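Local coordinates for protein purine nucleoside phosphorylase (Bacillus licheniformis, PDB 6DZD) that probably catalyses the phosphorolysis of adenosine, inosine and S-methyl-5'-thioadenosine, and probably also deaminates adenosine, at residues S251-R254 and S255-F258. Sequence-based numbering, arbitrary orientation.
Sequences SCER and SLFF. With ZN (zinc ion), chain C.
Ser255, with Arg254 before it, occupies the corner of a type I beta turn that Leu256 N and Glu253 O close with a hydrogen bond of 3.2 Å. The CA atoms of Glu253 and Leu256 lie 5.5 Å apart. The N-H of Leu256 approaches from well above the carbonyl plane, with a C=O...N angle of 114°. Beyond the backbone bond, Leu256 CB touches Glu253 CB at 4.0 Å.

Phe257 N gives the same oxygen a second hydrogen bond, also 3.2 Å long but nearly in line with the carbonyl (C=O...N angle 166°). The beta turn is thus nested in an alpha turn, in which one acceptor grips two successive amides. The Phe257 ring packs against this turn: its CD2 lies 3.9 Å from Glu253 CB, the approach being oblique, while Leu256 CB covers one face, 3.8 Å from the plane and over the ring centre. With Glu253 CG beside its own backbone N (chi1 -54°) and the chain bent again at chi2, it is CB that meets the ring. An inverse gamma turn centred on Glu253 leads into the alpha turn directly from Cys252, whose SG binds zinc at 2.4 Å; Cys189, Cys190 and Cys249 complete the site.

From Phe257 onward the backbone is extended, carrying Phe258 away from the turn. Arg262 hydrogen-bonds to both Ser251 O and Phe257 O, bridging the backbone on the two limbs of the turn. In the long connection between strands 243-245 and 270-276, the turn lies near the surface: Leu256 pairs through its backbone with Lys37, just past strand 30-35, and both phenylalanines pack inward on Met270 of strand 270-276.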
loop_
_atom_site.group_PDB
_atom_site.type_symbol
_atom_site.label_atom_id
_atom_site.label_comp_id
_atom_site.label_asym_id
_atom_site.label_seq_id
_atom_site.Cartn_x
_atom_site.Cartn_y
_atom_site.Cartn_z
ATOM N N SER A 251 -9.017 9.391 -5.326
ATOM C CA SER A 251 -10.177 9.834 -6.094
ATOM C C SER A 251 -10.054 11.301 -6.509
ATOM O O SER A 251 -10.326 11.655 -7.664
ATOM C CB SER A 251 -11.452 9.609 -5.279
ATOM O OG SER A 251 -12.595 10.070 -5.968
ATOM N N CYS A 252 -9.647 12.170 -5.582
ATOM C CA CYS A 252 -9.629 13.596 -5.879
ATOM C C CYS A 252 -8.544 13.957 -6.886
ATOM O O CYS A 252 -8.786 14.744 -7.806
ATOM C CB CYS A 252 -9.440 14.393 -4.595
ATOM S SG CYS A 252 -10.898 14.527 -3.577
ATOM N N GLU A 253 -7.359 13.371 -6.758
ATOM C CA GLU A 253 -6.200 13.796 -7.545
ATOM C C GLU A 253 -6.269 13.143 -8.918
ATOM O O GLU A 253 -5.659 12.104 -9.183
ATOM C CB GLU A 253 -4.897 13.446 -6.827
ATOM C CG GLU A 253 -4.770 13.961 -5.376
ATOM C CD GLU A 253 -4.726 15.475 -5.297
ATOM O OE1 GLU A 253 -4.859 16.038 -4.179
ATOM O OE2 GLU A 253 -4.575 16.096 -6.371
ATOM N N ARG A 254 -6.995 13.791 -9.828
ATOM C CA ARG A 254 -7.256 13.164 -11.117
ATOM C C ARG A 254 -6.010 13.137 -12.003
ATOM O O ARG A 254 -5.830 12.202 -12.785
ATOM C CB ARG A 254 -8.401 13.902 -11.827
ATOM C CG ARG A 254 -9.776 13.781 -11.163
ATOM C CD ARG A 254 -10.412 15.162 -10.840
ATOM N NE ARG A 254 -10.759 15.933 -12.042
ATOM C CZ ARG A 254 -11.864 15.736 -12.763
ATOM N NH1 ARG A 254 -12.098 16.468 -13.857
ATOM N NH2 ARG A 254 -12.731 14.794 -12.391
ATOM N N SER A 255 -5.106 14.096 -11.857
ATOM C CA SER A 255 -3.925 14.078 -12.704
ATOM C C SER A 255 -2.823 13.181 -12.160
ATOM O O SER A 255 -1.805 13.017 -12.833
ATOM C CB SER A 255 -3.400 15.505 -12.958
ATOM O OG SER A 255 -3.587 16.369 -11.847
ATOM N N LEU A 256 -3.003 12.578 -10.983
ATOM C CA LEU A 256 -1.945 11.810 -10.326
ATOM C C LEU A 256 -2.228 10.317 -10.206
ATOM O O LEU A 256 -1.301 9.519 -10.320
ATOM C CB LEU A 256 -1.663 12.368 -8.917
ATOM C CG LEU A 256 -0.965 13.720 -8.829
ATOM C CD1 LEU A 256 -0.734 14.086 -7.359
ATOM C CD2 LEU A 256 0.321 13.706 -9.621
ATOM N N PHE A 257 -3.455 9.902 -9.905
ATOM C CA PHE A 257 -3.684 8.524 -9.492
ATOM C C PHE A 257 -4.828 7.868 -10.263
ATOM O O PHE A 257 -5.736 8.539 -10.762
ATOM C CB PHE A 257 -3.961 8.467 -7.984
ATOM C CG PHE A 257 -2.840 9.021 -7.153
ATOM C CD1 PHE A 257 -1.542 8.576 -7.340
ATOM C CD2 PHE A 257 -3.078 10.002 -6.205
ATOM C CE1 PHE A 257 -0.504 9.090 -6.587
ATOM C CE2 PHE A 257 -2.050 10.513 -5.453
ATOM C CZ PHE A 257 -0.759 10.057 -5.640
ATOM N N PHE A 258 -4.762 6.539 -10.376
ATOM C CA PHE A 258 -5.952 5.769 -10.706
ATOM C C PHE A 258 -6.851 5.715 -9.480
ATOM O O PHE A 258 -6.378 5.678 -8.335
ATOM C CB PHE A 258 -5.614 4.326 -11.113
ATOM C CG PHE A 258 -4.633 4.197 -12.259
ATOM C CD1 PHE A 258 -5.016 4.497 -13.565
ATOM C CD2 PHE A 258 -3.327 3.744 -12.030
ATOM C CE1 PHE A 258 -4.117 4.355 -14.622
ATOM C CE2 PHE A 258 -2.424 3.609 -13.079
ATOM C CZ PHE A 258 -2.823 3.906 -14.379
HETATM ZN ZN ZN C . -11.337 12.662 -2.224
#